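Local coordinates for protein computational Design of Enzyme (Synthetic construct, PDB 3TP4) that is a computationally designed protein, probably built on a glycosyl hydrolase TIM-barrel scaffold to carry an activated serine-containing catalytic triad, at residues A378-T392 and Y423-P435. Sequence-based numbering, arbitrary orientation.
Sequences ASPADGARVASAPTT and YDGALWWTAPWSP
The indole of Trp433 is the apolar centre, and the six-membered half of the ring does most of the touching. Its CE3 lies 3.8 Å from Thr391 CG2, the methyl of a threonine that points the same way from the adjacent strand. CZ3 of the indole meets Pro380 CG at 4.1 Å and Val386 CG1 at 4.2 Å; the proline comes across at about a right angle, and its rigid ring, like the branched valine, fills space. With CG anti to the backbone N (chi1 175°), the indole is carried alongside Thr391 toward Pro380 and Val386, while Pro435 CG lies 3.7 Å above one face, over its centre. Val393 and Leu419 of the flanking strands add to this cluster.

The segments belong to the C-terminal Ig-like beta-sandwich domain, where strands 391-398 and 429-433 run antiparallel. Thr391 and Trp433 form a hydrogen-bonded pair: Thr391 N donates to Trp433 O nearly straight (171°), and Trp433 N returns a bond to Thr391 O at 2.7 Å. The next pair, Thr392 with Pro432, is non-hydrogen-bonded and suits a proline because it asks for no amide proton across to Thr392. Beta-branched Thr392 and Thr430 suit extended backbone and meet through CG2 and CB.

Toward the exposed end, the small hydroxyl of Ser434 lies in van der Waals contact with cis-Pro390, OG to CB 3.4 Å, and Pro390 CA makes a CA-H...O contact with Trp433 O. At the other end, Ala378 CB, compact enough to fit beside an indole, sits 3.7 Å from Trp428 NE1. Two polar bonds shape each segment internally: Asp424 OD1, on a short carboxylate, accepts from Ala426 N (an Asx turn) and Leu427 N, and Ser379 OG donates a hydrogen bond to Thr392 O (3.0 Å) and is also hydrogen-bonded to Arg394.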
loop_
_atom_site.group_PDB
_atom_site.type_symbol
_atom_site.label_atom_id
_atom_site.label_comp_id
_atom_site.label_asym_id
_atom_site.label_seq_id
_atom_site.Cartn_x
_atom_site.Cartn_y
_atom_site.Cartn_z
ATOM N N ALA A 378 15.716 6.269 -11.784
ATOM C CA ALA A 378 15.142 4.924 -11.737
ATOM C C ALA A 378 16.211 3.860 -11.914
ATOM O O ALA A 378 16.064 2.740 -11.421
ATOM C CB ALA A 378 14.070 4.761 -12.818
ATOM N N SER A 379 17.260 4.198 -12.661
ATOM C CA SER A 379 18.410 3.311 -12.781
ATOM C C SER A 379 19.664 4.095 -13.112
ATOM O O SER A 379 19.655 4.970 -13.986
ATOM C CB SER A 379 18.152 2.201 -13.814
ATOM O OG SER A 379 18.028 2.727 -15.117
ATOM N N PRO A 380 20.760 3.801 -12.398
ATOM C CA PRO A 380 20.814 2.796 -11.332
ATOM C C PRO A 380 20.214 3.332 -10.030
ATOM O O PRO A 380 20.474 4.475 -9.666
ATOM C CB PRO A 380 22.321 2.557 -11.165
ATOM C CG PRO A 380 22.945 3.832 -11.573
ATOM C CD PRO A 380 22.079 4.402 -12.661
ATOM N N ALA A 381 19.430 2.509 -9.344
ATOM C CA ALA A 381 18.758 2.928 -8.114
ATOM C C ALA A 381 19.775 3.258 -7.017
ATOM O O ALA A 381 20.885 2.738 -7.023
ATOM C CB ALA A 381 17.824 1.846 -7.648
ATOM N N ASP A 382 19.381 4.104 -6.070
ATOM C CA ASP A 382 20.265 4.484 -4.976
ATOM C C ASP A 382 20.697 3.232 -4.212
ATOM O O ASP A 382 19.871 2.407 -3.840
ATOM C CB ASP A 382 19.580 5.489 -4.038
ATOM C CG ASP A 382 20.550 6.102 -3.013
ATOM O OD1 ASP A 382 20.178 6.250 -1.833
ATOM O OD2 ASP A 382 21.682 6.450 -3.394
ATOM N N GLY A 383 21.997 3.090 -3.996
ATOM C CA GLY A 383 22.519 1.972 -3.232
ATOM C C GLY A 383 22.669 0.693 -4.037
ATOM O O GLY A 383 23.094 -0.329 -3.506
ATOM N N ALA A 384 22.316 0.743 -5.319
ATOM C CA ALA A 384 22.421 -0.439 -6.176
ATOM C C ALA A 384 23.866 -0.676 -6.634
ATOM O O ALA A 384 24.738 0.156 -6.401
ATOM C CB ALA A 384 21.507 -0.300 -7.380
ATOM N N ARG A 385 24.107 -1.812 -7.283
ATOM C CA ARG A 385 25.413 -2.107 -7.864
ATOM C C ARG A 385 25.280 -2.407 -9.359
ATOM O O ARG A 385 24.542 -3.308 -9.753
ATOM C CB ARG A 385 26.069 -3.286 -7.140
ATOM C CG ARG A 385 27.434 -3.671 -7.693
ATOM C CD ARG A 385 28.029 -4.852 -6.940
ATOM N NE ARG A 385 28.185 -4.568 -5.516
ATOM C CZ ARG A 385 29.280 -4.046 -4.968
ATOM N NH1 ARG A 385 30.329 -3.747 -5.725
ATOM N NH2 ARG A 385 29.324 -3.824 -3.661
ATOM N N VAL A 386 25.996 -1.651 -10.186
ATOM C CA VAL A 386 25.909 -1.813 -11.636
ATOM C C VAL A 386 26.804 -2.954 -12.125
ATOM O O VAL A 386 27.995 -3.000 -11.813
ATOM C CB VAL A 386 26.272 -0.500 -12.369
ATOM C CG1 VAL A 386 27.360 0.243 -11.613
ATOM C CG2 VAL A 386 26.699 -0.784 -13.812
ATOM N N ALA A 387 26.225 -3.859 -12.908
ATOM C CA ALA A 387 26.899 -5.101 -13.284
ATOM C C ALA A 387 27.695 -5.007 -14.583
ATOM O O ALA A 387 28.849 -5.431 -14.647
ATOM C CB ALA A 387 25.889 -6.243 -13.367
ATOM N N SER A 388 27.072 -4.466 -15.621
ATOM C CA SER A 388 27.695 -4.443 -16.937
ATOM C C SER A 388 27.873 -3.031 -17.475
ATOM O O SER A 388 27.208 -2.090 -17.036
ATOM C CB SER A 388 26.875 -5.276 -17.926
ATOM O OG SER A 388 25.536 -4.813 -17.992
ATOM N N ALA A 389 28.785 -2.892 -18.429
ATOM C CA ALA A 389 28.961 -1.641 -19.139
ATOM C C ALA A 389 28.793 -1.908 -20.628
ATOM O O ALA A 389 29.267 -2.922 -21.138
ATOM C CB ALA A 389 30.328 -1.047 -18.844
ATOM N N PRO A 390 28.082 -1.012 -21.326
ATOM C CA PRO A 390 27.442 0.138 -20.687
ATOM C C PRO A 390 26.180 -0.290 -19.944
ATOM O O PRO A 390 25.619 -1.356 -20.210
ATOM C CB PRO A 390 27.059 1.036 -21.875
ATOM C CG PRO A 390 27.713 0.430 -23.082
ATOM C CD PRO A 390 27.856 -1.023 -22.777
ATOM N N THR A 391 25.752 0.537 -19.002
ATOM C CA THR A 391 24.455 0.348 -18.383
ATOM C C THR A 391 23.626 1.577 -18.744
ATOM O O THR A 391 24.175 2.601 -19.129
ATOM C CB THR A 391 24.563 0.196 -16.858
ATOM O OG1 THR A 391 23.257 -0.013 -16.314
ATOM C CG2 THR A 391 25.168 1.443 -16.233
ATOM N N THR A 392 22.313 1.484 -18.624
ATOM C CA THR A 392 21.466 2.596 -19.029
ATOM C C THR A 392 21.050 3.405 -17.812
ATOM O O THR A 392 20.502 2.848 -16.869
ATOM C CB THR A 392 20.207 2.092 -19.739
ATOM O OG1 THR A 392 20.595 1.279 -20.844
ATOM C CG2 THR A 392 19.371 3.257 -20.244
ATOM N N TYR A 423 15.135 12.181 -24.040
ATOM C CA TYR A 423 13.819 11.683 -23.666
ATOM C C TYR A 423 13.403 10.514 -24.567
ATOM O O TYR A 423 13.506 10.602 -25.793
ATOM C CB TYR A 423 12.776 12.806 -23.730
ATOM C CG TYR A 423 11.413 12.351 -23.268
ATOM C CD1 TYR A 423 11.218 11.914 -21.963
ATOM C CD2 TYR A 423 10.323 12.347 -24.135
ATOM C CE1 TYR A 423 9.980 11.481 -21.536
ATOM C CE2 TYR A 423 9.073 11.917 -23.708
ATOM C CZ TYR A 423 8.911 11.481 -22.407
ATOM O OH TYR A 423 7.681 11.044 -21.962
ATOM N N ASP A 424 12.939 9.431 -23.950
ATOM C CA ASP A 424 12.637 8.198 -24.675
ATOM C C ASP A 424 11.246 8.176 -25.321
ATOM O O ASP A 424 10.892 7.211 -25.991
ATOM C CB ASP A 424 12.832 6.951 -23.786
ATOM C CG ASP A 424 11.801 6.842 -22.673
ATOM O OD1 ASP A 424 10.771 7.545 -22.707
ATOM O OD2 ASP A 424 12.011 6.026 -21.756
ATOM N N GLY A 425 10.460 9.230 -25.128
ATOM C CA GLY A 425 9.156 9.305 -25.765
ATOM C C GLY A 425 8.022 8.725 -24.936
ATOM O O GLY A 425 6.855 8.768 -25.352
ATOM N N ALA A 426 8.341 8.177 -23.768
ATOM C CA ALA A 426 7.307 7.514 -22.978
ATOM C C ALA A 426 7.334 7.799 -21.478
ATOM O O ALA A 426 6.282 7.988 -20.863
ATOM C CB ALA A 426 7.337 5.997 -23.231
ATOM N N LEU A 427 8.522 7.805 -20.879
ATOM C CA LEU A 427 8.618 7.836 -19.421
ATOM C C LEU A 427 9.935 8.426 -18.890
ATOM O O LEU A 427 9.934 9.219 -17.940
ATOM C CB LEU A 427 8.427 6.411 -18.880
ATOM C CG LEU A 427 8.148 6.269 -17.386
ATOM C CD1 LEU A 427 6.923 7.074 -16.971
ATOM C CD2 LEU A 427 7.967 4.800 -17.016
ATOM N N TRP A 428 11.054 8.051 -19.502
ATOM C CA TRP A 428 12.375 8.407 -18.969
ATOM C C TRP A 428 13.269 9.190 -19.931
ATOM O O TRP A 428 13.192 9.031 -21.152
ATOM C CB TRP A 428 13.155 7.154 -18.570
ATOM C CG TRP A 428 12.532 6.284 -17.505
ATOM C CD1 TRP A 428 12.270 6.626 -16.208
ATOM C CD2 TRP A 428 12.155 4.906 -17.643
ATOM N NE1 TRP A 428 11.727 5.545 -15.535
ATOM C CE2 TRP A 428 11.644 4.484 -16.398
ATOM C CE3 TRP A 428 12.172 4.001 -18.711
ATOM C CZ2 TRP A 428 11.165 3.189 -16.188
ATOM C CZ3 TRP A 428 11.699 2.713 -18.498
ATOM C CH2 TRP A 428 11.200 2.323 -17.249
ATOM N N TRP A 429 14.141 10.003 -19.340
ATOM C CA TRP A 429 15.292 10.584 -20.004
ATOM C C TRP A 429 16.422 9.603 -19.760
ATOM O O TRP A 429 16.603 9.153 -18.629
ATOM C CB TRP A 429 15.634 11.938 -19.369
ATOM C CG TRP A 429 14.623 13.004 -19.688
ATOM C CD1 TRP A 429 13.380 13.146 -19.143
ATOM C CD2 TRP A 429 14.780 14.079 -20.623
ATOM N NE1 TRP A 429 12.747 14.242 -19.694
ATOM C CE2 TRP A 429 13.587 14.832 -20.599
ATOM C CE3 TRP A 429 15.811 14.471 -21.487
ATOM C CZ2 TRP A 429 13.397 15.950 -21.401
ATOM C CZ3 TRP A 429 15.618 15.581 -22.285
ATOM C CH2 TRP A 429 14.418 16.308 -22.238
ATOM N N THR A 430 17.157 9.232 -20.809
ATOM C CA THR A 430 18.145 8.162 -20.684
ATOM C C THR A 430 19.455 8.475 -21.386
ATOM O O THR A 430 19.510 9.337 -22.251
ATOM C CB THR A 430 17.612 6.793 -21.221
ATOM O OG1 THR A 430 17.582 6.800 -22.659
ATOM C CG2 THR A 430 16.238 6.528 -20.696
ATOM N N ALA A 431 20.506 7.759 -20.987
ATOM C CA ALA A 431 21.807 7.798 -21.650
ATOM C C ALA A 431 22.572 6.552 -21.242
ATOM O O ALA A 431 22.342 6.004 -20.160
ATOM C CB ALA A 431 22.591 9.045 -21.237
ATOM N N PRO A 432 23.480 6.088 -22.107
ATOM C CA PRO A 432 24.320 4.950 -21.725
ATOM C C PRO A 432 25.393 5.423 -20.736
ATOM O O PRO A 432 25.802 6.575 -20.809
ATOM C CB PRO A 432 24.967 4.541 -23.052
ATOM C CG PRO A 432 25.026 5.828 -23.849
ATOM C CD PRO A 432 23.778 6.587 -23.466
ATOM N N TRP A 433 25.824 4.561 -19.818
ATOM C CA TRP A 433 26.913 4.906 -18.904
ATOM C C TRP A 433 27.901 3.743 -18.781
ATOM O O TRP A 433 27.519 2.637 -18.421
ATOM C CB TRP A 433 26.370 5.295 -17.521
ATOM C CG TRP A 433 27.443 5.554 -16.486
ATOM C CD1 TRP A 433 28.631 6.217 -16.665
ATOM C CD2 TRP A 433 27.421 5.136 -15.115
ATOM N NE1 TRP A 433 29.343 6.241 -15.484
ATOM C CE2 TRP A 433 28.622 5.583 -14.521
ATOM C CE3 TRP A 433 26.502 4.428 -14.333
ATOM C CZ2 TRP A 433 28.926 5.341 -13.180
ATOM C CZ3 TRP A 433 26.806 4.188 -13.003
ATOM C CH2 TRP A 433 28.008 4.646 -12.440
ATOM N N SER A 434 29.168 4.003 -19.088
ATOM C CA SER A 434 30.208 2.982 -18.979
ATOM C C SER A 434 31.170 3.341 -17.850
ATOM O O SER A 434 32.185 3.989 -18.086
ATOM C CB SER A 434 30.983 2.867 -20.296
ATOM O OG SER A 434 30.122 2.534 -21.370
ATOM N N PRO A 435 30.849 2.926 -16.619
ATOM C CA PRO A 435 31.637 3.320 -15.444
ATOM C C PRO A 435 33.149 3.232 -15.679
ATOM O O PRO A 435 33.678 2.133 -15.857
ATOM C CB PRO A 435 31.201 2.314 -14.383
ATOM C CG PRO A 435 29.807 1.953 -14.762
ATOM C CD PRO A 435 29.750 2.009 -16.271
#